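PDB 2GNP: transcriptional regulator from Streptococcus pneumoniae, which probably regulates transcription in response to a small sugar or sugar derivative held by its putative sugar-binding domain. Local coordinates for residues A[107-110]-A[111-115]; A[68-71]-A[72-76]; A[14-17]-A[18-22]; A[6-9]-A[10-13]; A[171-174]-A[175-179]. All coordinates share one frame; numbering follows the deposited sequence.

Contact 1. Residues A[107-110]-A[111-115]; sequences YEMS and RKFHG
Arg111 reaches back over the turn before it and lies on Tyr107 and Glu108 together. Its CG sits over one face of the Tyr107 ring, a CH-pi contact 4.2 Å from the ring centroid and displaced toward the rim. A bend at chi3 (70°) then turns the head to Glu108: OE1 approaches the guanidinium at its edge, and a long salt bridge joins OE1 to Arg111 NH1 at 3.6 Å. Lys112 runs extended, and its NZ is taken by the carbonyls of Val73 and Ile76. This is the last turn of helix 102-113, the crossover helix of the beta-alpha-beta unit between strands 85-88 and 116-117. Phe113 lies alongside Met109, a selenomethionine, whose CE is 3.5 Å from Phe113 CE2; Met109 SE makes a Met-aromatic contact, oblique to the Phe113 ring and 5.1 Å from its centroid. Both side chains touch Phe86 of the sheet. His114 turns left-handed (phi 44°), and Gly115 N then bonds to Ser110 O at 3.2 Å, on a lone pair in the carbonyl plane.

Contact 2. Residues A[68-71]-A[72-76]; sequences SLSN and LVDLI
Ser70 and Asp74, one helical turn apart, face each other through two waters and not directly: Ser70 OG and Asp74 OD1 are 4.3 Å apart. Ser70 OG donates to one water at 2.6 Å, which passes a hydrogen to Asp74 OD2 at 2.7 Å. The second water donates both ways, to Ser70 OG at 3.2 Å and to Asp74 OD1 at 2.9 Å. Both carboxylate oxygens are therefore used, and OD1 also forms a salt bridge with Lys99, so a negative charge on Asp74 is probably well stabilised. With CG turned back beside its own backbone N (chi1 -79°), the carboxylate stays close to the Ser70 carbonyl.

Another side of the helix is apolar. Val73 sets CG2 only 3.3 Å from Leu69 O, the same oxygen that accepts a nearly straight bond from Val73 N (170°). Leu69 and Leu72 meet more loosely through their CD2 methyls. Leu75 brings CG up to Asn71 O, and both residues touch helix 36-54, whereas Leu69 and Val73 pack on Phe63 and helix 102-113. Helix 67-75 is the crossover of a beta-alpha-beta unit joining strands 60-63 and 85-88, consistent with a Rossmann-like domain.

Contact 3. Residues A[14-17]-A[18-22]; sequences NYVK and EKYSL
Val16 lays its CG1 methyl against the Tyr20 ring, 3.9 Å from CD1, the two side chains slanting past one another. Tyr20 CD1 is also 3.4 Å from Val16 O. Lys19 adds to this from the next position along the helix: its CG lies over the centre of one Tyr20 face, at a height of 3.9 Å. The phenol is held beyond the helix by a hydrogen bond from its OH to Asp263, and Leu238, Leu241 and Leu260 pack round the residue.

Past the ring, Lys19 stays extended until chi4 (72°), where NZ swings toward Tyr15. Amine and phenol do not meet; a water lies between them, accepting from Lys19 NZ at 3.2 Å and pairing with Tyr15 OH. A second water donates to Tyr15 O and to Glu18 OE2 (2.6 Å), while Tyr15 O also accepts from Lys19 N.

The helix ends where Ser21 adopts positive phi (59°). Leu22 N then bonds to Lys17 O at 3.0 Å, the six-to-one bond found in Schellman motifs, and the Lys17 side chain runs beside Leu22 O, its CG 3.3 Å away. The chemistry is divided accordingly: Val16 and Tyr20 seat the helix on the protein body, while Lys19 and Glu18 reach Tyr15, its hydroxyl and its carbonyl respectively, through water.

Contact 4. Residues A[6-9]-A[10-13]; sequences DTNM and FKLE
Met9, a selenomethionine, and Leu12 stand side by side on helix 5-20, pointing the same way. Starting at CB, the Met9 chain first lies against the backbone, close to the N of Phe10. CG follows anti to the Met9 N (chi1 -163°) and comes loosely toward Glu13, 4.4 Å from OE2. Bends at chi2 and chi3 then fold the chain over, and Met9 SE rests 4.2 Å from Leu12 CD2, an easy van der Waals contact. As a whole the Met9 side chain also touches Ile27 and Lys253.

Glu13, one turn further on, sets its CG 3.2 Å from Met9 O, which accepts from Glu13 N at 2.9 Å in a nearly straight bond (169°). The extended Glu13 chain carries OE2 to the backbone N of Ile27, a hydrogen bond that ties the helix to the backbone of strand 24-28. On the outward side Asn8 and Lys11 run alongside each other, with Asn8 OD1 3.7 Å from Lys11 CE; here the carboxamide oxygen meets the aliphatic part of the lysine. Phe10, also exposed, has its CB 3.3 Å from Thr7 O. This is a surface helix, the N-terminal one of the domain, with one side packed through Met9 and Leu12 on strand 24-28 and helix 253-264.

Contact 5. Residues A[171-174]-A[175-179]; sequences DMLT and EDDFK
Thr174 and Asp177 grip each other by two reciprocal hydrogen bonds. Thr174 N donates to Asp177 OD2 at 2.8 Å, almost straight (171°), meeting the oxygen on its anti side and 34° out of the carboxylate plane. In return Asp177 N donates to Thr174 OG1 at 2.9 Å; a chi1 of 73° swings the hydroxyl between the threonine's own N and carbonyl carbon, facing the first turn. Phe178 N adds the first regular helical bond, to Thr174 O.

As for charge, the other carboxylate oxygen, Asp177 OD1, makes a salt bridge with Arg209. Within the helix, Lys179 NZ pairs with Asp176 OD2 at 3.5 Å.

The apolar part belongs to Leu173 and Phe178, which cross at about a right angle. Leu173 CB makes a CH-pi contact over one face of the Phe178 ring, 4.2 Å from its centroid, and Leu173 CD1 follows, 3.9 Å from Phe178 CE1. Thr174 at the N-cap with Asp177 forms a capping box, and Leu173 clasping Phe178 across it is a hydrophobic staple; together they start helix 175-183.

From the N terminus the order is contact 4, 3, 2, 1 and 5. Each is local, so none closes a long loop, and none nests in or crosses another. Contacts 4 and 3 adjoin on helix 5-20, which lies by strand 24-28 and helix 253-264, bringing the N-terminal and C-terminal helices together, running the same way. Contacts 2 and 1 belong to successive beta-alpha-beta crossovers that share strand 85-88. They touch where their helices end: Phe113 CZ packs 3.5 Å from Ile76 CD1, and the Lys112 amine makes a second, separate link to the end of helix 67-75. Contact 5 stands apart, opening helix 175-183, its centre about 42 Å from that of contact 4.

Contact 1. Residues A[107-110]-A[111-115]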
loop_
_atom_site.group_PDB
_atom_site.type_symbol
_atom_site.label_atom_id
_atom_site.label_comp_id
_atom_site.label_asym_id
_atom_site.label_seq_id
_atom_site.Cartn_x
_atom_site.Cartn_y
_atom_site.Cartn_z
ATOM N N TYR A 107 11.201 -7.177 9.155
ATOM C CA TYR A 107 11.822 -8.220 10.005
ATOM C C TYR A 107 11.074 -9.569 9.938
ATOM O O TYR A 107 11.705 -10.657 9.725
ATOM C CB TYR A 107 11.915 -7.740 11.467
ATOM C CG TYR A 107 12.560 -8.832 12.293
ATOM C CD1 TYR A 107 13.864 -9.241 12.016
ATOM C CD2 TYR A 107 11.851 -9.478 13.308
ATOM C CE1 TYR A 107 14.479 -10.242 12.753
ATOM C CE2 TYR A 107 12.452 -10.494 14.066
ATOM C CZ TYR A 107 13.754 -10.877 13.763
ATOM O OH TYR A 107 14.367 -11.892 14.485
ATOM N N GLU A 108 9.744 -9.489 10.067
ATOM C CA GLU A 108 8.928 -10.727 10.066
ATOM C C GLU A 108 9.058 -11.454 8.731
ATOM O O GLU A 108 9.133 -12.707 8.681
ATOM C CB GLU A 108 7.488 -10.473 10.466
ATOM C CG GLU A 108 7.386 -9.987 11.913
ATOM C CD GLU A 108 7.838 -10.991 12.986
ATOM O OE1 GLU A 108 8.095 -12.199 12.714
ATOM O OE2 GLU A 108 7.906 -10.561 14.158
HETATM N N MSE A 109 9.030 -10.687 7.652
HETATM C CA MSE A 109 9.179 -11.296 6.309
HETATM C C MSE A 109 10.585 -11.904 6.171
HETATM O O MSE A 109 10.758 -12.982 5.580
HETATM C CB MSE A 109 8.900 -10.261 5.207
HETATM C CG MSE A 109 7.443 -9.857 5.119
HETATM SE SE MSE A 109 6.404 -11.395 4.325
HETATM C CE MSE A 109 7.186 -11.398 2.501
ATOM N N SER A 110 11.599 -11.207 6.711
ATOM C CA SER A 110 12.967 -11.709 6.672
ATOM C C SER A 110 13.078 -13.094 7.317
ATOM O O SER A 110 13.861 -13.932 6.805
ATOM C CB SER A 110 13.976 -10.713 7.308
ATOM O OG SER A 110 13.977 -10.849 8.722
ATOM N N ARG A 111 12.314 -13.329 8.398
ATOM C CA ARG A 111 12.289 -14.620 9.084
ATOM C C ARG A 111 11.738 -15.729 8.206
ATOM O O ARG A 111 12.224 -16.872 8.278
ATOM C CB ARG A 111 11.501 -14.529 10.393
ATOM C CG ARG A 111 12.141 -13.597 11.417
ATOM C CD ARG A 111 11.324 -13.653 12.711
ATOM N NE ARG A 111 11.502 -14.948 13.361
ATOM C CZ ARG A 111 10.675 -15.450 14.288
ATOM N NH1 ARG A 111 9.572 -14.790 14.647
ATOM N NH2 ARG A 111 10.940 -16.633 14.829
ATOM N N LYS A 112 10.735 -15.395 7.395
ATOM C CA LYS A 112 10.031 -16.413 6.629
ATOM C C LYS A 112 10.697 -16.686 5.290
ATOM O O LYS A 112 10.545 -17.759 4.737
ATOM C CB LYS A 112 8.573 -16.034 6.475
ATOM C CG LYS A 112 7.843 -16.305 7.788
ATOM C CD LYS A 112 6.383 -16.108 7.702
ATOM C CE LYS A 112 5.637 -16.657 8.940
ATOM N NZ LYS A 112 4.261 -16.115 8.863
ATOM N N PHE A 113 11.457 -15.716 4.765
ATOM C CA PHE A 113 12.050 -15.842 3.443
ATOM C C PHE A 113 13.584 -15.705 3.447
ATOM O O PHE A 113 14.222 -15.633 2.388
ATOM C CB PHE A 113 11.381 -14.828 2.484
ATOM C CG PHE A 113 9.935 -15.135 2.256
ATOM C CD1 PHE A 113 9.542 -16.035 1.229
ATOM C CD2 PHE A 113 8.958 -14.570 3.067
ATOM C CE1 PHE A 113 8.171 -16.333 1.057
ATOM C CE2 PHE A 113 7.614 -14.869 2.955
ATOM C CZ PHE A 113 7.187 -15.745 1.925
ATOM N N HIS A 114 14.126 -15.680 4.667
ATOM C CA HIS A 114 15.527 -15.541 4.970
ATOM C C HIS A 114 16.157 -14.469 4.132
ATOM O O HIS A 114 17.169 -14.680 3.478
ATOM C CB HIS A 114 16.260 -16.850 4.814
ATOM C CG HIS A 114 16.044 -17.752 5.974
ATOM N ND1 HIS A 114 16.812 -17.678 7.123
ATOM C CD2 HIS A 114 15.075 -18.668 6.214
ATOM C CE1 HIS A 114 16.362 -18.561 8.000
ATOM N NE2 HIS A 114 15.310 -19.168 7.479
ATOM N N GLY A 115 15.557 -13.292 4.178
ATOM C CA GLY A 115 16.086 -12.209 3.334
ATOM C C GLY A 115 16.941 -11.219 4.122
ATOM O O GLY A 115 16.921 -11.170 5.372
#

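Contact 2. Residues A[68-71]-A[72-76]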
loop_
_atom_site.group_PDB
_atom_site.type_symbol
_atom_site.label_atom_id
_atom_site.label_comp_id
_atom_site.label_asym_id
_atom_site.label_seq_id
_atom_site.Cartn_x
_atom_site.Cartn_y
_atom_site.Cartn_z
ATOM N N SER A 68 -3.566 -4.355 7.214
ATOM C CA SER A 68 -3.725 -5.330 6.135
ATOM C C SER A 68 -2.425 -6.104 5.882
ATOM O O SER A 68 -2.433 -7.325 5.713
ATOM C CB SER A 68 -4.150 -4.636 4.818
ATOM O OG SER A 68 -5.525 -4.223 4.874
ATOM N N LEU A 69 -1.307 -5.388 5.966
ATOM C CA LEU A 69 -0.036 -6.048 5.672
ATOM C C LEU A 69 0.343 -6.959 6.831
ATOM O O LEU A 69 0.807 -8.095 6.624
ATOM C CB LEU A 69 1.049 -5.008 5.383
ATOM C CG LEU A 69 0.811 -4.249 4.088
ATOM C CD1 LEU A 69 2.105 -3.557 3.651
ATOM C CD2 LEU A 69 0.091 -5.068 3.017
ATOM N N SER A 70 0.171 -6.455 8.050
ATOM C CA SER A 70 0.508 -7.270 9.230
ATOM C C SER A 70 -0.300 -8.566 9.198
ATOM O O SER A 70 0.209 -9.658 9.446
ATOM C CB SER A 70 0.266 -6.486 10.504
ATOM O OG SER A 70 0.539 -7.318 11.641
ATOM N N ASN A 71 -1.574 -8.439 8.853
ATOM C CA ASN A 71 -2.465 -9.613 8.811
ATOM C C ASN A 71 -2.026 -10.646 7.766
ATOM O O ASN A 71 -2.167 -11.851 7.953
ATOM C CB ASN A 71 -3.908 -9.146 8.581
ATOM C CG ASN A 71 -4.512 -8.368 9.778
ATOM O OD1 ASN A 71 -4.001 -8.388 10.938
ATOM N ND2 ASN A 71 -5.629 -7.712 9.510
ATOM N N LEU A 72 -1.484 -10.191 6.621
ATOM C CA LEU A 72 -1.069 -11.167 5.651
ATOM C C LEU A 72 0.255 -11.773 6.077
ATOM O O LEU A 72 0.428 -12.980 5.932
ATOM C CB LEU A 72 -1.058 -10.570 4.234
ATOM C CG LEU A 72 0.159 -10.031 3.535
ATOM C CD1 LEU A 72 1.265 -11.108 3.280
ATOM C CD2 LEU A 72 -0.282 -9.312 2.199
ATOM N N VAL A 73 1.163 -10.939 6.600
ATOM C CA VAL A 73 2.462 -11.433 7.055
ATOM C C VAL A 73 2.289 -12.545 8.117
ATOM O O VAL A 73 2.983 -13.560 8.109
ATOM C CB VAL A 73 3.380 -10.301 7.575
ATOM C CG1 VAL A 73 4.656 -10.935 8.150
ATOM C CG2 VAL A 73 3.779 -9.408 6.376
ATOM N N ASP A 74 1.346 -12.355 9.009
ATOM C CA ASP A 74 1.087 -13.378 10.065
ATOM C C ASP A 74 0.789 -14.754 9.429
ATOM O O ASP A 74 1.186 -15.837 9.954
ATOM C CB ASP A 74 -0.124 -12.972 10.888
ATOM C CG ASP A 74 0.165 -11.908 11.923
ATOM O OD1 ASP A 74 1.329 -11.558 12.174
ATOM O OD2 ASP A 74 -0.826 -11.422 12.531
ATOM N N LEU A 75 0.068 -14.742 8.300
ATOM C CA LEU A 75 -0.355 -16.023 7.683
ATOM C C LEU A 75 0.551 -16.649 6.676
ATOM O O LEU A 75 0.451 -17.867 6.385
ATOM C CB LEU A 75 -1.735 -15.877 7.056
ATOM C CG LEU A 75 -2.855 -15.365 7.956
ATOM C CD1 LEU A 75 -4.153 -15.365 7.158
ATOM C CD2 LEU A 75 -3.006 -16.230 9.248
ATOM N N ILE A 76 1.445 -15.849 6.068
ATOM C CA ILE A 76 2.180 -16.366 4.950
ATOM C C ILE A 76 3.130 -17.500 5.366
ATOM O O ILE A 76 3.763 -17.420 6.449
ATOM C CB ILE A 76 2.949 -15.213 4.215
ATOM C CG1 ILE A 76 3.440 -15.672 2.839
ATOM C CG2 ILE A 76 4.114 -14.694 5.086
ATOM C CD1 ILE A 76 3.914 -14.478 1.966
HETATM O O HOH W 1 -1.515 -8.780 12.342
HETATM O O HOH W 2 2.882 -9.447 10.918
#

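Contact 3. Residues A[14-17]-A[18-22]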
loop_
_atom_site.group_PDB
_atom_site.type_symbol
_atom_site.label_atom_id
_atom_site.label_comp_id
_atom_site.label_asym_id
_atom_site.label_seq_id
_atom_site.Cartn_x
_atom_site.Cartn_y
_atom_site.Cartn_z
ATOM N N ASN A 14 -12.640 -9.955 -14.452
ATOM C CA ASN A 14 -12.137 -9.590 -15.794
ATOM C C ASN A 14 -12.697 -8.254 -16.236
ATOM O O ASN A 14 -11.993 -7.451 -16.864
ATOM C CB ASN A 14 -12.485 -10.673 -16.833
ATOM C CG ASN A 14 -11.667 -11.944 -16.628
ATOM O OD1 ASN A 14 -10.557 -11.895 -16.085
ATOM N ND2 ASN A 14 -12.221 -13.098 -17.022
ATOM N N TYR A 15 -13.958 -8.029 -15.905
ATOM C CA TYR A 15 -14.626 -6.761 -16.135
ATOM C C TYR A 15 -13.878 -5.579 -15.497
ATOM O O TYR A 15 -13.596 -4.551 -16.169
ATOM C CB TYR A 15 -16.074 -6.820 -15.644
ATOM C CG TYR A 15 -16.813 -5.530 -15.737
ATOM C CD1 TYR A 15 -16.920 -4.674 -14.612
ATOM C CD2 TYR A 15 -17.465 -5.161 -16.928
ATOM C CE1 TYR A 15 -17.626 -3.485 -14.671
ATOM C CE2 TYR A 15 -18.192 -3.985 -16.988
ATOM C CZ TYR A 15 -18.261 -3.142 -15.867
ATOM O OH TYR A 15 -18.969 -1.966 -15.905
ATOM N N VAL A 16 -13.498 -5.744 -14.229
ATOM C CA VAL A 16 -12.861 -4.665 -13.484
ATOM C C VAL A 16 -11.414 -4.535 -14.002
ATOM O O VAL A 16 -10.898 -3.421 -14.161
ATOM C CB VAL A 16 -12.875 -4.981 -11.941
ATOM C CG1 VAL A 16 -11.917 -3.999 -11.155
ATOM C CG2 VAL A 16 -14.284 -4.980 -11.373
ATOM N N LYS A 17 -10.724 -5.643 -14.261
ATOM C CA LYS A 17 -9.352 -5.559 -14.835
ATOM C C LYS A 17 -9.333 -4.788 -16.163
ATOM O O LYS A 17 -8.469 -3.948 -16.382
ATOM C CB LYS A 17 -8.708 -6.903 -15.011
ATOM C CG LYS A 17 -8.302 -7.497 -13.700
ATOM C CD LYS A 17 -7.550 -8.764 -13.925
ATOM C CE LYS A 17 -8.463 -9.838 -14.381
ATOM N NZ LYS A 17 -7.800 -11.212 -14.424
ATOM N N GLU A 18 -10.239 -5.133 -17.073
ATOM C CA GLU A 18 -10.268 -4.442 -18.371
ATOM C C GLU A 18 -10.698 -2.962 -18.180
ATOM O O GLU A 18 -10.156 -2.045 -18.854
ATOM C CB GLU A 18 -11.191 -5.210 -19.309
ATOM C CG GLU A 18 -11.012 -4.855 -20.787
ATOM C CD GLU A 18 -11.672 -3.530 -21.128
ATOM O OE1 GLU A 18 -11.148 -2.874 -22.065
ATOM O OE2 GLU A 18 -12.692 -3.140 -20.455
ATOM N N LYS A 19 -11.598 -2.712 -17.241
ATOM C CA LYS A 19 -12.131 -1.346 -17.032
ATOM C C LYS A 19 -11.008 -0.375 -16.635
ATOM O O LYS A 19 -10.953 0.757 -17.123
ATOM C CB LYS A 19 -13.311 -1.305 -16.050
ATOM C CG LYS A 19 -13.944 0.092 -15.864
ATOM C CD LYS A 19 -15.109 0.052 -14.902
ATOM C CE LYS A 19 -15.861 1.366 -14.758
ATOM N NZ LYS A 19 -16.662 1.640 -16.022
ATOM N N TYR A 20 -10.151 -0.819 -15.718
ATOM C CA TYR A 20 -9.111 0.046 -15.156
ATOM C C TYR A 20 -7.737 -0.259 -15.657
ATOM O O TYR A 20 -6.763 0.393 -15.263
ATOM C CB TYR A 20 -9.139 -0.016 -13.630
ATOM C CG TYR A 20 -10.454 0.456 -13.093
ATOM C CD1 TYR A 20 -11.403 -0.443 -12.586
ATOM C CD2 TYR A 20 -10.781 1.815 -13.133
ATOM C CE1 TYR A 20 -12.648 0.003 -12.099
ATOM C CE2 TYR A 20 -11.985 2.283 -12.642
ATOM C CZ TYR A 20 -12.947 1.390 -12.124
ATOM O OH TYR A 20 -14.200 1.795 -11.648
ATOM N N SER A 21 -7.624 -1.250 -16.541
ATOM C CA SER A 21 -6.343 -1.682 -17.069
ATOM C C SER A 21 -5.386 -2.159 -15.975
ATOM O O SER A 21 -4.166 -1.874 -15.939
ATOM C CB SER A 21 -5.742 -0.669 -18.042
ATOM O OG SER A 21 -4.374 -0.958 -18.302
ATOM N N LEU A 22 -6.004 -2.943 -15.106
ATOM C CA LEU A 22 -5.369 -3.478 -13.899
ATOM C C LEU A 22 -4.902 -4.881 -14.286
ATOM O O LEU A 22 -5.714 -5.712 -14.763
ATOM C CB LEU A 22 -6.435 -3.534 -12.783
ATOM C CG LEU A 22 -5.997 -4.276 -11.547
ATOM C CD1 LEU A 22 -4.984 -3.369 -10.812
ATOM C CD2 LEU A 22 -7.155 -4.546 -10.608
HETATM O O HOH W 3 -14.576 -3.745 -18.715
HETATM O O HOH W 4 -18.035 -0.616 -17.742
#

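Contact 4. Residues A[6-9]-A[10-13]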
loop_
_atom_site.group_PDB
_atom_site.type_symbol
_atom_site.label_atom_id
_atom_site.label_comp_id
_atom_site.label_asym_id
_atom_site.label_seq_id
_atom_site.Cartn_x
_atom_site.Cartn_y
_atom_site.Cartn_z
ATOM N N ASP A 6 -18.932 -19.122 -9.166
ATOM C CA ASP A 6 -17.474 -18.972 -9.281
ATOM C C ASP A 6 -17.140 -18.320 -10.633
ATOM O O ASP A 6 -16.240 -17.446 -10.738
ATOM C CB ASP A 6 -16.800 -20.343 -9.152
ATOM C CG ASP A 6 -16.774 -20.855 -7.739
ATOM O OD1 ASP A 6 -16.697 -20.064 -6.770
ATOM O OD2 ASP A 6 -16.803 -22.107 -7.585
ATOM N N THR A 7 -17.867 -18.753 -11.655
ATOM C CA THR A 7 -17.788 -18.187 -12.996
ATOM C C THR A 7 -18.095 -16.689 -13.019
ATOM O O THR A 7 -17.317 -15.900 -13.580
ATOM C CB THR A 7 -18.757 -18.895 -13.919
ATOM O OG1 THR A 7 -18.291 -20.231 -14.094
ATOM C CG2 THR A 7 -18.848 -18.217 -15.279
ATOM N N ASN A 8 -19.260 -16.315 -12.482
ATOM C CA ASN A 8 -19.641 -14.916 -12.362
ATOM C C ASN A 8 -18.580 -14.071 -11.636
ATOM O O ASN A 8 -18.370 -12.916 -12.015
ATOM C CB ASN A 8 -20.976 -14.792 -11.629
ATOM C CG ASN A 8 -22.172 -15.027 -12.545
ATOM O OD1 ASN A 8 -22.049 -15.002 -13.774
ATOM N ND2 ASN A 8 -23.348 -15.224 -11.942
HETATM N N MSE A 9 -17.963 -14.612 -10.581
HETATM C CA MSE A 9 -16.845 -13.929 -9.909
HETATM C C MSE A 9 -15.717 -13.649 -10.904
HETATM O O MSE A 9 -15.204 -12.534 -10.946
HETATM C CB MSE A 9 -16.279 -14.724 -8.725
HETATM C CG MSE A 9 -15.428 -13.865 -7.801
HETATM SE SE MSE A 9 -16.285 -12.223 -7.125
HETATM C CE MSE A 9 -17.885 -13.016 -6.757
ATOM N N PHE A 10 -15.369 -14.652 -11.716
ATOM C CA PHE A 10 -14.290 -14.531 -12.708
ATOM C C PHE A 10 -14.656 -13.434 -13.731
ATOM O O PHE A 10 -13.822 -12.548 -14.048
ATOM C CB PHE A 10 -14.059 -15.909 -13.365
ATOM C CG PHE A 10 -12.944 -15.950 -14.376
ATOM C CD1 PHE A 10 -13.218 -16.298 -15.702
ATOM C CD2 PHE A 10 -11.619 -15.704 -13.996
ATOM C CE1 PHE A 10 -12.175 -16.380 -16.667
ATOM C CE2 PHE A 10 -10.566 -15.779 -14.944
ATOM C CZ PHE A 10 -10.852 -16.108 -16.276
ATOM N N LYS A 11 -15.902 -13.459 -14.215
ATOM C CA LYS A 11 -16.435 -12.431 -15.116
ATOM C C LYS A 11 -16.265 -11.029 -14.497
ATOM O O LYS A 11 -15.767 -10.110 -15.180
ATOM C CB LYS A 11 -17.904 -12.717 -15.491
ATOM C CG LYS A 11 -18.692 -11.532 -16.173
ATOM C CD LYS A 11 -19.853 -11.957 -17.164
ATOM C CE LYS A 11 -21.035 -12.687 -16.510
ATOM N NZ LYS A 11 -22.192 -12.743 -17.493
ATOM N N LEU A 12 -16.637 -10.886 -13.218
ATOM C CA LEU A 12 -16.556 -9.589 -12.549
ATOM C C LEU A 12 -15.090 -9.160 -12.460
ATOM O O LEU A 12 -14.786 -8.002 -12.744
ATOM C CB LEU A 12 -17.174 -9.609 -11.143
ATOM C CG LEU A 12 -17.109 -8.347 -10.271
ATOM C CD1 LEU A 12 -17.824 -7.119 -10.942
ATOM C CD2 LEU A 12 -17.692 -8.682 -8.837
ATOM N N GLU A 13 -14.213 -10.082 -12.056
ATOM C CA GLU A 13 -12.762 -9.808 -12.006
ATOM C C GLU A 13 -12.270 -9.275 -13.363
ATOM O O GLU A 13 -11.565 -8.237 -13.437
ATOM C CB GLU A 13 -11.968 -11.050 -11.573
ATOM C CG GLU A 13 -12.261 -11.456 -10.093
ATOM C CD GLU A 13 -11.372 -12.624 -9.608
ATOM O OE1 GLU A 13 -10.827 -13.335 -10.471
ATOM O OE2 GLU A 13 -11.227 -12.818 -8.367
#

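Contact 5. Residues A[171-174]-A[175-179]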
loop_
_atom_site.group_PDB
_atom_site.type_symbol
_atom_site.label_atom_id
_atom_site.label_comp_id
_atom_site.label_asym_id
_atom_site.label_seq_id
_atom_site.Cartn_x
_atom_site.Cartn_y
_atom_site.Cartn_z
ATOM N N ASP A 171 -0.231 13.316 14.889
ATOM C CA ASP A 171 0.999 13.965 15.392
ATOM C C ASP A 171 2.137 13.981 14.380
ATOM O O ASP A 171 3.286 14.342 14.704
ATOM C CB ASP A 171 1.456 13.375 16.731
ATOM C CG ASP A 171 0.778 14.068 17.941
ATOM O OD1 ASP A 171 -0.342 13.640 18.315
ATOM O OD2 ASP A 171 1.372 15.034 18.505
HETATM N N MSE A 172 1.817 13.605 13.149
HETATM C CA MSE A 172 2.794 13.634 12.078
HETATM C C MSE A 172 2.587 14.863 11.156
HETATM O O MSE A 172 3.553 15.586 10.825
HETATM C CB MSE A 172 2.740 12.326 11.299
HETATM C CG MSE A 172 3.848 12.190 10.232
HETATM SE SE MSE A 172 5.686 12.476 10.954
HETATM C CE MSE A 172 5.753 10.903 12.117
ATOM N N LEU A 173 1.339 15.105 10.769
ATOM C CA LEU A 173 0.976 16.280 9.984
ATOM C C LEU A 173 0.495 17.427 10.867
ATOM O O LEU A 173 -0.125 17.199 11.921
ATOM C CB LEU A 173 -0.134 15.927 8.979
ATOM C CG LEU A 173 0.087 14.727 8.029
ATOM C CD1 LEU A 173 -1.144 14.489 7.184
ATOM C CD2 LEU A 173 1.357 14.970 7.115
ATOM N N THR A 174 0.764 18.656 10.425
ATOM C CA THR A 174 0.344 19.847 11.170
ATOM C C THR A 174 -1.134 20.174 10.889
ATOM O O THR A 174 -1.713 19.694 9.915
ATOM C CB THR A 174 1.213 21.067 10.827
ATOM O OG1 THR A 174 0.888 21.535 9.514
ATOM C CG2 THR A 174 2.708 20.678 10.870
ATOM N N GLU A 175 -1.738 20.978 11.758
ATOM C CA GLU A 175 -3.076 21.519 11.504
ATOM C C GLU A 175 -3.135 22.124 10.107
ATOM O O GLU A 175 -4.069 21.857 9.353
ATOM C CB GLU A 175 -3.429 22.590 12.554
ATOM C CG GLU A 175 -3.795 21.983 13.896
ATOM C CD GLU A 175 -4.326 23.008 14.891
ATOM O OE1 GLU A 175 -3.500 23.738 15.511
ATOM O OE2 GLU A 175 -5.570 23.083 15.043
ATOM N N ASP A 176 -2.147 22.946 9.754
ATOM C CA ASP A 176 -2.090 23.496 8.391
ATOM C C ASP A 176 -1.960 22.492 7.226
ATOM O O ASP A 176 -2.537 22.708 6.165
ATOM C CB ASP A 176 -1.032 24.570 8.272
ATOM C CG ASP A 176 -1.584 25.950 8.571
ATOM O OD1 ASP A 176 -1.632 26.321 9.777
ATOM O OD2 ASP A 176 -1.960 26.649 7.593
ATOM N N ASP A 177 -1.173 21.422 7.412
ATOM C CA ASP A 177 -1.133 20.316 6.447
ATOM C C ASP A 177 -2.537 19.795 6.168
ATOM O O ASP A 177 -2.936 19.624 4.994
ATOM C CB ASP A 177 -0.292 19.153 7.000
ATOM C CG ASP A 177 1.230 19.448 7.010
ATOM O OD1 ASP A 177 1.712 20.222 6.146
ATOM O OD2 ASP A 177 1.942 18.852 7.863
ATOM N N PHE A 178 -3.273 19.508 7.238
ATOM C CA PHE A 178 -4.642 18.963 7.082
ATOM C C PHE A 178 -5.531 19.936 6.343
ATOM O O PHE A 178 -6.303 19.535 5.469
ATOM C CB PHE A 178 -5.262 18.615 8.432
ATOM C CG PHE A 178 -4.762 17.327 9.017
ATOM C CD1 PHE A 178 -5.053 16.096 8.395
ATOM C CD2 PHE A 178 -4.018 17.339 10.180
ATOM C CE1 PHE A 178 -4.618 14.900 8.960
ATOM C CE2 PHE A 178 -3.550 16.131 10.756
ATOM C CZ PHE A 178 -3.873 14.920 10.137
ATOM N N LYS A 179 -5.428 21.219 6.683
ATOM C CA LYS A 179 -6.257 22.212 5.990
ATOM C C LYS A 179 -5.987 22.221 4.514
ATOM O O LYS A 179 -6.915 22.159 3.708
ATOM C CB LYS A 179 -6.072 23.612 6.569
ATOM C CG LYS A 179 -6.937 23.912 7.795
ATOM C CD LYS A 179 -6.952 25.462 8.131
ATOM C CE LYS A 179 -5.602 26.169 7.963
ATOM N NZ LYS A 179 -5.317 26.663 6.548
#